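Local coordinates for probable transcriptional regulator, ArsR family protein (Rhodococcus sp. RHA1, PDB 3F6O), which probably binds DNA as a dimeric winged helix-turn-helix transcriptional regulator of the ArsR family, at residues G10-L15 / F54-W60; T19-L24 / H51-L55. All coordinates share one frame; numbering follows the deposited sequence.

Interaction 1. Residues G10-L15 / F54-W60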
loop_
_atom_site.group_PDB
_atom_site.type_symbol
_atom_site.label_atom_id
_atom_site.label_comp_id
_atom_site.label_asym_id
_atom_site.label_seq_id
_atom_site.Cartn_x
_atom_site.Cartn_y
_atom_site.Cartn_z
ATOM N N GLY A 10 -0.676 -8.453 -0.988
ATOM C CA GLY A 10 0.733 -8.608 -0.647
ATOM C C GLY A 10 1.601 -7.456 -1.143
ATOM O O GLY A 10 2.592 -7.107 -0.520
ATOM N N ILE A 11 1.250 -6.903 -2.295
ATOM C CA ILE A 11 1.966 -5.746 -2.858
ATOM C C ILE A 11 1.890 -4.562 -1.887
ATOM O O ILE A 11 2.894 -3.940 -1.565
ATOM C CB ILE A 11 1.418 -5.411 -4.269
ATOM C CG1 ILE A 11 1.994 -6.406 -5.302
ATOM C CG2 ILE A 11 1.721 -3.951 -4.687
ATOM C CD1 ILE A 11 1.294 -6.303 -6.636
ATOM N N PHE A 12 0.692 -4.260 -1.410
ATOM C CA PHE A 12 0.548 -3.174 -0.460
ATOM C C PHE A 12 1.118 -3.516 0.927
ATOM O O PHE A 12 1.735 -2.667 1.547
ATOM C CB PHE A 12 -0.907 -2.740 -0.363
ATOM C CG PHE A 12 -1.376 -1.948 -1.528
ATOM C CD1 PHE A 12 -0.757 -0.746 -1.863
ATOM C CD2 PHE A 12 -2.484 -2.358 -2.245
ATOM C CE1 PHE A 12 -1.229 -0.005 -2.943
ATOM C CE2 PHE A 12 -2.972 -1.604 -3.324
ATOM C CZ PHE A 12 -2.336 -0.429 -3.667
ATOM N N GLN A 13 0.964 -4.759 1.397
ATOM C CA GLN A 13 1.572 -5.141 2.681
ATOM C C GLN A 13 3.094 -4.950 2.688
ATOM O O GLN A 13 3.692 -4.578 3.715
ATOM C CB GLN A 13 1.219 -6.600 3.027
ATOM C CG GLN A 13 1.685 -7.031 4.411
ATOM C CD GLN A 13 0.973 -6.316 5.527
ATOM O OE1 GLN A 13 -0.213 -6.525 5.745
ATOM N NE2 GLN A 13 1.700 -5.465 6.259
ATOM N N ALA A 14 3.717 -5.204 1.540
ATOM C CA ALA A 14 5.153 -5.051 1.406
ATOM C C ALA A 14 5.553 -3.603 1.659
ATOM O O ALA A 14 6.549 -3.347 2.329
ATOM C CB ALA A 14 5.635 -5.531 0.046
ATOM N N LEU A 15 4.762 -2.670 1.138
ATOM C CA LEU A 15 5.040 -1.235 1.298
ATOM C C LEU A 15 4.725 -0.665 2.693
ATOM O O LEU A 15 5.091 0.479 2.994
ATOM C CB LEU A 15 4.265 -0.424 0.233
ATOM C CG LEU A 15 4.632 -0.676 -1.219
ATOM C CD1 LEU A 15 3.864 0.271 -2.177
ATOM C CD2 LEU A 15 6.138 -0.570 -1.440
ATOM N N PHE A 54 10.075 -11.233 1.886
ATOM C CA PHE A 54 8.731 -10.696 1.704
ATOM C C PHE A 54 8.681 -9.900 0.401
ATOM O O PHE A 54 7.729 -10.035 -0.379
ATOM C CB PHE A 54 8.297 -9.850 2.915
ATOM C CG PHE A 54 6.816 -9.597 2.946
ATOM C CD1 PHE A 54 5.996 -10.312 3.803
ATOM C CD2 PHE A 54 6.225 -8.700 2.063
ATOM C CE1 PHE A 54 4.615 -10.090 3.799
ATOM C CE2 PHE A 54 4.843 -8.487 2.056
ATOM C CZ PHE A 54 4.054 -9.180 2.898
ATOM N N LEU A 55 9.719 -9.081 0.155
ATOM C CA LEU A 55 9.842 -8.310 -1.101
ATOM C C LEU A 55 9.861 -9.217 -2.340
ATOM O O LEU A 55 9.218 -8.934 -3.359
ATOM C CB LEU A 55 11.113 -7.413 -1.087
ATOM C CG LEU A 55 10.980 -6.122 -0.235
ATOM C CD1 LEU A 55 12.292 -5.288 -0.245
ATOM C CD2 LEU A 55 9.774 -5.269 -0.721
ATOM N N GLU A 56 10.577 -10.326 -2.246
ATOM C CA GLU A 56 10.640 -11.236 -3.382
ATOM C C GLU A 56 9.293 -11.956 -3.573
ATOM O O GLU A 56 8.772 -12.004 -4.682
ATOM C CB GLU A 56 11.811 -12.225 -3.281
ATOM C CG GLU A 56 12.022 -12.933 -4.664
ATOM C CD GLU A 56 13.374 -13.633 -4.849
ATOM O OE1 GLU A 56 14.078 -13.903 -3.835
ATOM O OE2 GLU A 56 13.709 -13.924 -6.044
ATOM N N ASP A 57 8.730 -12.468 -2.489
ATOM C CA ASP A 57 7.466 -13.203 -2.565
ATOM C C ASP A 57 6.330 -12.351 -3.092
ATOM O O ASP A 57 5.495 -12.836 -3.828
ATOM C CB ASP A 57 7.084 -13.803 -1.212
ATOM C CG ASP A 57 7.957 -14.981 -0.839
ATOM O OD1 ASP A 57 8.604 -15.577 -1.729
ATOM O OD2 ASP A 57 8.001 -15.305 0.361
ATOM N N SER A 58 6.296 -11.075 -2.705
ATOM C CA SER A 58 5.272 -10.167 -3.194
ATOM C C SER A 58 5.554 -9.583 -4.603
ATOM O O SER A 58 4.726 -8.830 -5.148
ATOM C CB SER A 58 5.025 -9.061 -2.157
ATOM O OG SER A 58 6.218 -8.334 -1.904
ATOM N N GLY A 59 6.690 -9.931 -5.204
ATOM C CA GLY A 59 6.996 -9.530 -6.595
ATOM C C GLY A 59 7.745 -8.210 -6.773
ATOM O O GLY A 59 7.985 -7.787 -7.896
ATOM N N TRP A 60 8.097 -7.541 -5.663
ATOM C CA TRP A 60 8.781 -6.222 -5.723
ATOM C C TRP A 60 10.250 -6.326 -6.159
ATOM O O TRP A 60 10.786 -5.384 -6.739
ATOM C CB TRP A 60 8.709 -5.502 -4.351
ATOM C CG TRP A 60 7.406 -4.811 -4.120
ATOM C CD1 TRP A 60 6.378 -5.239 -3.345
ATOM C CD2 TRP A 60 6.974 -3.582 -4.722
ATOM N NE1 TRP A 60 5.327 -4.326 -3.399
ATOM C CE2 TRP A 60 5.676 -3.311 -4.250
ATOM C CE3 TRP A 60 7.576 -2.672 -5.609
ATOM C CZ2 TRP A 60 4.963 -2.161 -4.622
ATOM C CZ3 TRP A 60 6.863 -1.530 -5.967
ATOM C CH2 TRP A 60 5.572 -1.305 -5.499
#
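Phe54 reaches helix 5-15 with the CE2 and CZ corner of its ring. With CG anti to the backbone N (chi1 -164°), the ring extends across to the other helix: CE2 comes to 3.5 Å from the backbone N of Ala14, CZ meets CG of Gln13 at 3.5 Å, and the carbonyl O of Gly10 lies at the ring edge. One turn on, Ser58 sets its CB against Gly10 O, while its OG turns back to Phe54 O (2.7 Å). That carbonyl also accepts from Ser58 N, the two donors arriving from opposite faces of its plane. Gly59, with positive phi, closes the helix in a Schellman motif and turns the chain toward Trp60. The indole NE1 donates a nearly straight hydrogen bond to Ile11 O (3.1 Å, 160°), with the oxygen close to the ring plane. CD1 of the same indole packs on Ala14 CB at 3.5 Å, CZ2 touches Ile11 CG2, and Leu15 CD2 makes a CH-pi contact over one face of the six-membered ring. The N-terminal helix is thus docked on the C-terminal end of helix 45-57, and Trp60, just before strand 61-66, wedges between helix 5-15, Leu24 of helix 18-28, and Pro78 and Phe79 of helix 77-94.

Interaction 2. Residues T19-L24 / H51-L55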
loop_
_atom_site.group_PDB
_atom_site.type_symbol
_atom_site.label_atom_id
_atom_site.label_comp_id
_atom_site.label_asym_id
_atom_site.label_seq_id
_atom_site.Cartn_x
_atom_site.Cartn_y
_atom_site.Cartn_z
ATOM N N THR A 19 11.530 -0.328 6.451
ATOM C CA THR A 19 12.753 -0.985 5.985
ATOM C C THR A 19 12.607 -1.413 4.522
ATOM O O THR A 19 13.506 -1.187 3.683
ATOM C CB THR A 19 13.121 -2.222 6.828
ATOM O OG1 THR A 19 13.289 -1.836 8.196
ATOM C CG2 THR A 19 14.454 -2.826 6.318
ATOM N N ARG A 20 11.479 -2.055 4.229
ATOM C CA ARG A 20 11.204 -2.503 2.870
ATOM C C ARG A 20 11.102 -1.330 1.907
ATOM O O ARG A 20 11.638 -1.400 0.809
ATOM C CB ARG A 20 9.957 -3.387 2.828
ATOM C CG ARG A 20 10.175 -4.702 3.577
ATOM C CD ARG A 20 9.074 -5.697 3.250
ATOM N NE ARG A 20 7.734 -5.395 3.796
ATOM C CZ ARG A 20 7.200 -5.930 4.901
ATOM N NH1 ARG A 20 7.938 -6.702 5.707
ATOM N NH2 ARG A 20 5.922 -5.674 5.229
ATOM N N ARG A 21 10.417 -0.249 2.306
ATOM C CA ARG A 21 10.356 0.945 1.436
ATOM C C ARG A 21 11.758 1.511 1.190
ATOM O O ARG A 21 12.068 1.909 0.059
ATOM C CB ARG A 21 9.416 2.032 1.985
ATOM C CG ARG A 21 7.915 1.666 1.929
ATOM C CD ARG A 21 7.011 2.893 2.177
ATOM N NE ARG A 21 7.455 3.666 3.347
ATOM C CZ ARG A 21 7.077 3.406 4.589
ATOM N NH1 ARG A 21 6.219 2.417 4.819
ATOM N NH2 ARG A 21 7.522 4.149 5.608
ATOM N N ALA A 22 12.610 1.510 2.225
ATOM C CA ALA A 22 14.001 1.997 2.095
ATOM C C ALA A 22 14.855 1.154 1.143
ATOM O O ALA A 22 15.689 1.660 0.348
ATOM C CB ALA A 22 14.668 2.065 3.466
ATOM N N VAL A 23 14.690 -0.153 1.257
ATOM C CA VAL A 23 15.369 -1.084 0.351
ATOM C C VAL A 23 14.917 -0.848 -1.071
ATOM O O VAL A 23 15.751 -0.836 -1.975
ATOM C CB VAL A 23 15.087 -2.529 0.756
ATOM C CG1 VAL A 23 15.513 -3.509 -0.356
ATOM C CG2 VAL A 23 15.770 -2.885 2.123
ATOM N N LEU A 24 13.612 -0.704 -1.291
ATOM C CA LEU A 24 13.113 -0.435 -2.642
ATOM C C LEU A 24 13.677 0.901 -3.188
ATOM O O LEU A 24 14.022 0.998 -4.360
ATOM C CB LEU A 24 11.589 -0.444 -2.699
ATOM C CG LEU A 24 10.950 -1.828 -2.533
ATOM C CD1 LEU A 24 9.426 -1.677 -2.460
ATOM C CD2 LEU A 24 11.418 -2.782 -3.673
ATOM N N HIS A 51 12.512 -9.395 5.512
ATOM C CA HIS A 51 12.109 -8.305 4.603
ATOM C C HIS A 51 12.462 -8.582 3.139
ATOM O O HIS A 51 11.648 -8.386 2.241
ATOM C CB HIS A 51 12.705 -6.977 5.063
ATOM C CG HIS A 51 12.185 -6.530 6.388
ATOM N ND1 HIS A 51 10.841 -6.381 6.631
ATOM C CD2 HIS A 51 12.816 -6.218 7.545
ATOM C CE1 HIS A 51 10.661 -5.985 7.882
ATOM N NE2 HIS A 51 11.846 -5.876 8.457
ATOM N N ILE A 52 13.677 -9.036 2.904
ATOM C CA ILE A 52 14.080 -9.414 1.558
ATOM C C ILE A 52 13.120 -10.495 0.973
ATOM O O ILE A 52 12.630 -10.392 -0.159
ATOM C CB ILE A 52 15.547 -9.920 1.575
ATOM C CG1 ILE A 52 16.506 -8.755 1.906
ATOM C CG2 ILE A 52 15.924 -10.580 0.235
ATOM C CD1 ILE A 52 16.521 -7.606 0.862
ATOM N N HIS A 53 12.855 -11.529 1.766
ATOM C CA HIS A 53 11.983 -12.615 1.322
ATOM C C HIS A 53 10.563 -12.127 1.037
ATOM O O HIS A 53 9.927 -12.546 0.071
ATOM C CB HIS A 53 11.965 -13.742 2.361
ATOM C CG HIS A 53 13.236 -14.531 2.389
ATOM N ND1 HIS A 53 13.854 -14.908 3.563
ATOM C CD2 HIS A 53 14.026 -14.989 1.385
ATOM C CE1 HIS A 53 14.963 -15.574 3.286
ATOM N NE2 HIS A 53 15.091 -15.638 1.972
ATOM N N PHE A 54 10.075 -11.233 1.886
ATOM C CA PHE A 54 8.731 -10.696 1.704
ATOM C C PHE A 54 8.681 -9.900 0.401
ATOM O O PHE A 54 7.729 -10.035 -0.379
ATOM C CB PHE A 54 8.297 -9.850 2.915
ATOM C CG PHE A 54 6.816 -9.597 2.946
ATOM C CD1 PHE A 54 5.996 -10.312 3.803
ATOM C CD2 PHE A 54 6.225 -8.700 2.063
ATOM C CE1 PHE A 54 4.615 -10.090 3.799
ATOM C CE2 PHE A 54 4.843 -8.487 2.056
ATOM C CZ PHE A 54 4.054 -9.180 2.898
ATOM N N LEU A 55 9.719 -9.081 0.155
ATOM C CA LEU A 55 9.842 -8.310 -1.101
ATOM C C LEU A 55 9.861 -9.217 -2.340
ATOM O O LEU A 55 9.218 -8.934 -3.359
ATOM C CB LEU A 55 11.113 -7.413 -1.087
ATOM C CG LEU A 55 10.980 -6.122 -0.235
ATOM C CD1 LEU A 55 12.292 -5.288 -0.245
ATOM C CD2 LEU A 55 9.774 -5.269 -0.721
#
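Arg20 runs between His51 and Phe54, its chain bending at chi3 (-70°) to lay the guanidinium nearly parallel to the phenyl ring. The centres of the two groups are 4.4 Å apart and their planes 15° apart, a stacked cation-pi pair offset toward the rim. From the same group NH1 gives a weak, bent hydrogen bond to His51 ND1 (3.1 Å), arriving in the plane of the imidazole. Thr19 CB covers one face of that imidazole, a CH-pi contact. On the apolar side Leu55 spreads its two methyls: CD1 meets Val23 CG1 at 3.7 Å and CD2 meets Leu24 CD1 at 4.0 Å. The next shell fixes the arginine, since NE and NH2 donate to the carbonyls of Ala14 and Gln13 at the end of helix 5-15. Ile61 backs Leu24 and Leu55. The axes of segments 19-24 and 51-55 cross at -69°, within the helical core of the helix-turn-helix domain. A methionine in place of Arg20 would probably leave those two carbonyls without their donors and Phe54 without its stacked cation. With NE and NH2 bonded to carbonyls and its plane stacked on the phenyl ring, the buried guanidinium is likely to remain charged, and its proximity probably disfavours protonation of His51 at ND1.

In the fold
From the N terminus, helix 5-15 enters first and helix 18-28 follows after a short turn; both then meet helix 45-57. Interaction 1 closes the longer loop, from 10-15 to 54-60; that of interaction 2, from 19-24 to 51-55, lies within it, the two sharing Phe54 and Leu55 at their C-terminal ends. Their centres lie 8 Å apart, bridged by a probable hydrogen bond from Arg21 NH1 to Leu15 O (2.9 Å) and by Leu24 against Leu15 and Trp60. Together they bind the helix-turn-helix core to the N-terminal helix, whose Gln13 pairs with Gln13 of the second subunit, and to the start of the β-hairpin wing formed by strands 61-66 and 69-74.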